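Local structure of alpha-1,3-glucanase (Bacillus circulans, 5ZRU) at residues T360-V365 with G391-F396; G414-K419 with Q446-I451. The protein hydrolyses alpha-1,3-glucan, this chain being the catalytic unit of a longer protein that probably also binds carbohydrate. All coordinates share one frame; numbering follows the deposited sequence.

Running from the N terminus, the chain first closes contact 1, where 391-396 returns beside 360-365 after 25 intervening residues, including short strands 369-371 and 378-381. Only then does contact 2 open: 414-419 is met by 446-451 after a further loop of 26 residues. The two loops therefore stand in series, neither nesting nor crossing. In space they are neighbours, with centres 11 Å apart, because 414-419 lies against 391-396. Asn393 N with Ser416 O and Asn394 O with Lys419 N are probable hydrogen bonds that join them. Strands 364-366, 395-397, 419-421 and 451-459 thus pair in parallel order along the D2 part of the catalytic unit.

Contact 1 of 2, residues T360-V365 with G391-F396; sequences TSNSTV and GVNNTF
Residues Ser361 to Val365 run parallel and in step with Val392 to Phe396, and Thr395 spans the strand pair, its N donating to Ser363 O (2.8 Å) and its O accepting from Val365 N (2.9 Å). Before the strands one backbone bond, Asn362 N to Val392 O, is joined by bonds made through side chains. Asn394 uses both ends of its buried amide: ND2 gives a nearly straight bond (169°) to Thr360 O, above that carbonyl's plane, while OD1 takes Ser363 N in plane at 3.0 Å. An amide suits this turn because it offers a donor and an acceptor together. Ser361 OG receives Val392 N (3.1 Å) and also binds Gly359 O. At the exposed bend, Asn362 and Asn393 lie side by side with amide planes 46° apart, both on left-handed backbone angles that asparagine tolerates well. Asn393 ND2 donates to Asn362 OD1 (3.3 Å), and Asn362 ND2 to Asn337, making a short asparagine ladder. A water held by Ser363 O, Asn393 O and Thr395 OG1 bridges the bend. On the buried side, Val365 CG2 meets Phe396 CE1 at 3.7 Å, beside Phe356 and Leu378. Stacked turns, parallel strands and an apolar interior are hallmarks of the right-handed parallel beta-helix of pectate-lyase-like proteins.

Contact 2 of 2, residues G414-K419 with Q446-I451; sequences GGSGHK and QNNTGI. With SO4 (sulfate ion), chain D.
Ser416 and Asn448 carry this contact, each reaching across to the other segment's backbone. Ser416 OG, anti to its own backbone N (chi1 176°), accepts Thr449 N at 3.0 Å in a nearly straight bond (169°). Thr449 OG1 lies 3.1 Å from the same oxygen, and a small hydroxyl suits the spot because it fits closely between the two backbones. Asn448 CG is likewise anti to the backbone N. Its OD1 receives two amides from opposite faces of its plane: Gly417 N at 3.3 Å across the contact, and Gly450 N at 2.9 Å, the latter closing an Asx turn. ND2 binds Lys485 O, so both ends of the amide are engaged and its flip is fixed. Glycines suit the bends: Gly417 has positive phi, and the backbone angles of Gly415 and Gly450 would jam a CB against the preceding carbonyl. Gly415 O, 3.3 Å from Asn448 CB, is buried without a hydrogen-bond partner in the model. His418 donates from NE2 to Gly414 O (2.9 Å), in the ring plane, and accepts Asn394 N at ND1. Ile451 lies alongside this imidazole, its CD1 4.0 Å from His418 CD2. A sulfate, probably from the crystallisation liquor, binds Gln446 N and His444 N. The two loops follow strands 411-412 and 435-437 and lead into parallel strands 419-421 and 451-459, with Phe412 against His418 and Phe445 against Ile451.

Contact 1 of 2, residues T360-V365 with G391-F396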
ATOM      1  N   THR A 360       1.492  13.707  13.966  1.00 11.26           N
ATOM      2  CA  THR A 360       0.692  12.535  14.298  1.00 10.63           C
ATOM      3  C   THR A 360       1.487  11.625  15.223  1.00  8.76           C
ATOM      4  O   THR A 360       2.638  11.285  14.932  1.00 10.36           O
ATOM      5  CB  THR A 360       0.321  11.779  13.018  1.00  7.51           C
ATOM      6  OG1 THR A 360      -0.431  12.636  12.146  1.00 10.64           O
ATOM      7  CG2 THR A 360      -0.487  10.537  13.359  1.00  8.81           C
ATOM      8  N   SER A 361       0.871  11.233  16.340  1.00 10.57           N
ATOM      9  CA  SER A 361       1.573  10.535  17.411  1.00 10.66           C
ATOM     10  C   SER A 361       0.718   9.407  17.972  1.00 11.42           C
ATOM     11  O   SER A 361      -0.511   9.396  17.841  1.00 12.16           O
ATOM     12  CB  SER A 361       1.956  11.494  18.555  1.00 10.20           C
ATOM     13  OG  SER A 361       2.888  12.465  18.109  1.00 12.15           O
ATOM     14  N   ASN A 362       1.406   8.441  18.594  1.00  8.61           N
ATOM     15  CA  ASN A 362       0.761   7.347  19.313  1.00 10.39           C
ATOM     16  C   ASN A 362      -0.276   6.641  18.456  1.00 11.97           C
ATOM     17  O   ASN A 362      -1.277   6.138  18.966  1.00 11.35           O
ATOM     18  CB  ASN A 362       0.128   7.854  20.609  1.00 12.53           C
ATOM     19  CG  ASN A 362       1.155   8.396  21.560  1.00 15.35           C
ATOM     20  OD1 ASN A 362       2.072   7.681  21.954  1.00 13.22           O
ATOM     21  ND2 ASN A 362       1.028   9.670  21.916  1.00 16.98           N
ATOM     22  N   SER A 363      -0.033   6.587  17.150  1.00  9.63           N
ATOM     23  CA  SER A 363      -1.006   6.098  16.191  1.00 10.00           C
ATOM     24  C   SER A 363      -0.477   4.837  15.520  1.00 10.75           C
ATOM     25  O   SER A 363       0.721   4.545  15.559  1.00 10.20           O
ATOM     26  CB  SER A 363      -1.329   7.181  15.153  1.00 10.92           C
ATOM     27  OG  SER A 363      -1.929   8.310  15.774  1.00 10.01           O
ATOM     28  N   THR A 364      -1.391   4.086  14.905  1.00  7.99           N
ATOM     29  CA  THR A 364      -1.101   2.710  14.525  1.00  9.18           C
ATOM     30  C   THR A 364      -1.755   2.362  13.191  1.00 10.27           C
ATOM     31  O   THR A 364      -2.896   2.757  12.932  1.00  9.45           O
ATOM     32  CB  THR A 364      -1.597   1.736  15.612  1.00 11.65           C
ATOM     33  OG1 THR A 364      -0.990   2.060  16.875  1.00 12.77           O
ATOM     34  CG2 THR A 364      -1.268   0.288  15.241  1.00 10.45           C
ATOM     35  N   VAL A 365      -1.036   1.615  12.353  1.00  8.65           N
ATOM     36  CA  VAL A 365      -1.645   0.847  11.265  1.00  9.23           C
ATOM     37  C   VAL A 365      -1.391  -0.622  11.569  1.00  9.48           C
ATOM     38  O   VAL A 365      -0.236  -1.023  11.774  1.00 11.18           O
ATOM     39  CB  VAL A 365      -1.079   1.212   9.882  1.00  8.44           C
ATOM     40  CG1 VAL A 365      -1.761   0.370   8.808  1.00  8.84           C
ATOM     41  CG2 VAL A 365      -1.242   2.702   9.587  1.00  8.27           C
ATOM     42  N   GLY A 391       6.324  14.086  15.565  1.00  9.97           N
ATOM     43  CA  GLY A 391       5.541  12.871  15.732  1.00 11.67           C
ATOM     44  C   GLY A 391       6.332  11.818  16.493  1.00 11.44           C
ATOM     45  O   GLY A 391       7.519  11.598  16.237  1.00 10.42           O
ATOM     46  N   VAL A 392       5.661  11.164  17.451  1.00  9.60           N
ATOM     47  CA  VAL A 392       6.297  10.164  18.305  1.00  9.35           C
ATOM     48  C   VAL A 392       5.413   8.929  18.468  1.00 10.20           C
ATOM     49  O   VAL A 392       4.188   8.994  18.343  1.00  9.05           O
ATOM     50  CB  VAL A 392       6.646  10.722  19.707  1.00 11.96           C
ATOM     51  CG1 VAL A 392       7.635  11.881  19.605  1.00 12.04           C
ATOM     52  CG2 VAL A 392       5.379  11.136  20.460  1.00 11.81           C
ATOM     53  N   ASN A 393       6.067   7.794  18.741  1.00  8.98           N
ATOM     54  CA  ASN A 393       5.416   6.563  19.204  1.00  9.46           C
ATOM     55  C   ASN A 393       4.358   6.040  18.230  1.00 11.44           C
ATOM     56  O   ASN A 393       3.289   5.593  18.642  1.00  9.92           O
ATOM     57  CB  ASN A 393       4.796   6.764  20.591  1.00 10.00           C
ATOM     58  CG  ASN A 393       5.773   7.349  21.584  1.00 17.60           C
ATOM     59  OD1 ASN A 393       6.986   7.171  21.451  1.00 13.66           O
ATOM     60  ND2 ASN A 393       5.249   8.060  22.592  1.00 15.35           N
ATOM     61  N   ASN A 394       4.650   6.062  16.933  1.00 11.38           N
ATOM     62  CA  ASN A 394       3.736   5.458  15.972  1.00 11.61           C
ATOM     63  C   ASN A 394       4.126   4.004  15.711  1.00 10.99           C
ATOM     64  O   ASN A 394       5.286   3.616  15.864  1.00  9.69           O
ATOM     65  CB  ASN A 394       3.713   6.259  14.668  1.00 10.15           C
ATOM     66  CG  ASN A 394       3.138   7.654  14.866  1.00 10.39           C
ATOM     67  OD1 ASN A 394       2.122   7.821  15.540  1.00 10.13           O
ATOM     68  ND2 ASN A 394       3.792   8.657  14.295  1.00 10.12           N
ATOM     69  N   THR A 395       3.138   3.193  15.334  1.00  9.36           N
ATOM     70  CA  THR A 395       3.308   1.747  15.223  1.00  9.99           C
ATOM     71  C   THR A 395       2.716   1.231  13.918  1.00 11.28           C
ATOM     72  O   THR A 395       1.549   1.502  13.623  1.00  9.58           O
ATOM     73  CB  THR A 395       2.620   1.022  16.378  1.00 10.71           C
ATOM     74  OG1 THR A 395       3.159   1.482  17.623  1.00 11.10           O
ATOM     75  CG2 THR A 395       2.795  -0.495  16.236  1.00 12.39           C
ATOM     76  N   PHE A 396       3.500   0.449  13.176  1.00 10.01           N
ATOM     77  CA  PHE A 396       3.066  -0.240  11.958  1.00 10.03           C
ATOM     78  C   PHE A 396       3.279  -1.732  12.198  1.00 10.37           C
ATOM     79  O   PHE A 396       4.398  -2.225  12.024  1.00  9.79           O
ATOM     80  CB  PHE A 396       3.869   0.207  10.723  1.00  7.98           C
ATOM     81  CG  PHE A 396       3.697   1.663  10.343  1.00 10.04           C
ATOM     82  CD1 PHE A 396       2.469   2.300  10.454  1.00  9.49           C
ATOM     83  CD2 PHE A 396       4.778   2.384   9.846  1.00 11.05           C
ATOM     84  CE1 PHE A 396       2.329   3.645  10.091  1.00 10.95           C
ATOM     85  CE2 PHE A 396       4.645   3.722   9.477  1.00  8.26           C
ATOM     86  CZ  PHE A 396       3.427   4.355   9.601  1.00  9.69           C
TER
HETATM   87  O   HOH W   1       1.462   3.504  18.388  1.00 14.74           O

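Contact 2 of 2, residues G414-K419 with Q446-I451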
ATOM      1  N   GLY A 414      11.754  10.607  10.947  1.00  8.78           N
ATOM      2  CA  GLY A 414      12.138  11.442  12.066  1.00  9.48           C
ATOM      3  C   GLY A 414      11.284  11.131  13.278  1.00  9.39           C
ATOM      4  O   GLY A 414      10.475  10.200  13.266  1.00 10.95           O
ATOM      5  N   GLY A 415      11.478  11.940  14.320  1.00 12.00           N
ATOM      6  CA  GLY A 415      10.755  11.759  15.564  1.00 12.57           C
ATOM      7  C   GLY A 415      11.360  10.727  16.500  1.00 13.07           C
ATOM      8  O   GLY A 415      12.573  10.486  16.477  1.00 13.06           O
ATOM      9  N   SER A 416      10.524  10.111  17.336  1.00 10.85           N
ATOM     10  CA  SER A 416      11.023   9.231  18.380  1.00  8.62           C
ATOM     11  C   SER A 416      10.033   8.103  18.642  1.00  9.49           C
ATOM     12  O   SER A 416       8.817   8.286  18.528  1.00 10.62           O
ATOM     13  CB  SER A 416      11.281  10.029  19.668  1.00  9.40           C
ATOM     14  OG  SER A 416      11.677   9.195  20.735  1.00 12.50           O
ATOM     15  N   GLY A 417      10.566   6.940  19.002  1.00  9.54           N
ATOM     16  CA  GLY A 417       9.777   5.878  19.619  1.00 11.42           C
ATOM     17  C   GLY A 417       8.902   5.051  18.698  1.00 11.30           C
ATOM     18  O   GLY A 417       8.065   4.287  19.193  1.00 11.00           O
ATOM     19  N   HIS A 418       9.058   5.180  17.383  1.00 10.21           N
ATOM     20  CA  HIS A 418       8.237   4.424  16.445  1.00  9.87           C
ATOM     21  C   HIS A 418       8.649   2.961  16.443  1.00 12.84           C
ATOM     22  O   HIS A 418       9.797   2.620  16.728  1.00  9.66           O
ATOM     23  CB  HIS A 418       8.383   4.987  15.032  1.00 10.75           C
ATOM     24  CG  HIS A 418       8.269   6.474  14.963  1.00 11.45           C
ATOM     25  ND1 HIS A 418       7.183   7.156  15.463  1.00  9.99           N
ATOM     26  CD2 HIS A 418       9.096   7.412  14.439  1.00  9.95           C
ATOM     27  CE1 HIS A 418       7.345   8.452  15.255  1.00 10.48           C
ATOM     28  NE2 HIS A 418       8.503   8.633  14.644  1.00 10.43           N
ATOM     29  N   LYS A 419       7.708   2.083  16.104  1.00  9.49           N
ATOM     30  CA  LYS A 419       8.075   0.689  15.923  1.00  9.34           C
ATOM     31  C   LYS A 419       7.292   0.087  14.771  1.00 10.00           C
ATOM     32  O   LYS A 419       6.192   0.528  14.445  1.00  9.32           O
ATOM     33  CB  LYS A 419       7.854  -0.146  17.179  1.00 13.65           C
ATOM     34  CG  LYS A 419       6.409  -0.397  17.514  1.00 15.49           C
ATOM     35  CD  LYS A 419       6.331  -1.178  18.836  1.00 25.00           C
ATOM     36  CE  LYS A 419       4.933  -1.165  19.421  1.00 28.12           C
ATOM     37  NZ  LYS A 419       4.821  -2.092  20.585  1.00 32.31           N
ATOM     38  N   GLN A 446      17.360  13.424  16.281  1.00 13.19           N
ATOM     39  CA  GLN A 446      18.259  13.859  17.348  1.00 16.19           C
ATOM     40  C   GLN A 446      17.699  13.518  18.724  1.00 18.24           C
ATOM     41  O   GLN A 446      18.455  13.166  19.638  1.00 16.50           O
ATOM     42  CB  GLN A 446      18.516  15.360  17.241  1.00 21.83           C
ATOM     43  CG  GLN A 446      19.390  15.893  18.367  1.00 28.14           C
ATOM     44  CD  GLN A 446      19.640  17.383  18.264  1.00 42.07           C
ATOM     45  OE1 GLN A 446      20.398  17.840  17.405  1.00 44.74           O
ATOM     46  NE2 GLN A 446      19.001  18.151  19.141  1.00 42.90           N
ATOM     47  N   ASN A 447      16.380  13.615  18.894  1.00 14.33           N
ATOM     48  CA  ASN A 447      15.736  13.291  20.161  1.00 12.98           C
ATOM     49  C   ASN A 447      15.024  11.944  20.123  1.00 14.87           C
ATOM     50  O   ASN A 447      14.069  11.720  20.874  1.00 17.59           O
ATOM     51  CB  ASN A 447      14.777  14.411  20.557  1.00 15.87           C
ATOM     52  CG  ASN A 447      15.512  15.706  20.839  1.00 26.89           C
ATOM     53  OD1 ASN A 447      16.519  15.710  21.547  1.00 27.70           O
ATOM     54  ND2 ASN A 447      15.035  16.800  20.267  1.00 27.26           N
ATOM     55  N   ASN A 448      15.481  11.033  19.270  1.00 12.48           N
ATOM     56  CA  ASN A 448      14.901   9.697  19.194  1.00 12.73           C
ATOM     57  C   ASN A 448      15.429   8.855  20.350  1.00 12.03           C
ATOM     58  O   ASN A 448      16.628   8.563  20.419  1.00 12.77           O
ATOM     59  CB  ASN A 448      15.239   9.040  17.861  1.00 11.73           C
ATOM     60  CG  ASN A 448      14.766   7.612  17.795  1.00 11.83           C
ATOM     61  OD1 ASN A 448      13.742   7.261  18.391  1.00 10.79           O
ATOM     62  ND2 ASN A 448      15.512   6.769  17.079  1.00 13.30           N
ATOM     63  N   THR A 449      14.536   8.461  21.256  1.00 11.85           N
ATOM     64  CA  THR A 449      14.899   7.574  22.356  1.00 14.71           C
ATOM     65  C   THR A 449      15.050   6.130  21.910  1.00 16.86           C
ATOM     66  O   THR A 449      15.619   5.317  22.649  1.00 13.78           O
ATOM     67  CB  THR A 449      13.848   7.653  23.471  1.00 12.84           C
ATOM     68  OG1 THR A 449      12.580   7.207  22.971  1.00 15.52           O
ATOM     69  CG2 THR A 449      13.720   9.090  23.967  1.00 20.63           C
ATOM     70  N   GLY A 450      14.536   5.790  20.732  1.00 11.25           N
ATOM     71  CA  GLY A 450      14.733   4.470  20.180  1.00 10.67           C
ATOM     72  C   GLY A 450      13.605   4.078  19.249  1.00 13.96           C
ATOM     73  O   GLY A 450      12.430   4.259  19.580  1.00 11.74           O
ATOM     74  N   ILE A 451      13.960   3.538  18.089  1.00 10.43           N
ATOM     75  CA  ILE A 451      13.024   3.016  17.104  1.00  8.74           C
ATOM     76  C   ILE A 451      13.314   1.531  16.932  1.00 11.60           C
ATOM     77  O   ILE A 451      14.477   1.116  16.968  1.00 13.81           O
ATOM     78  CB  ILE A 451      13.167   3.788  15.770  1.00 10.06           C
ATOM     79  CG1 ILE A 451      12.505   5.166  15.879  1.00  9.00           C
ATOM     80  CG2 ILE A 451      12.648   2.973  14.568  1.00 10.92           C
ATOM     81  CD1 ILE A 451      12.846   6.108  14.717  1.00  9.84           C
TER
HETATM   82  S   SO4 D 602      16.457  17.066  14.792  1.00 20.92           S
HETATM   83  O1  SO4 D 602      17.786  17.584  14.456  1.00 29.30           O
HETATM   84  O2  SO4 D 602      16.503  15.615  14.759  1.00 16.26           O
HETATM   85  O3  SO4 D 602      16.072  17.515  16.130  1.00 25.03           O
HETATM   86  O4  SO4 D 602      15.494  17.560  13.809  1.00 19.68           O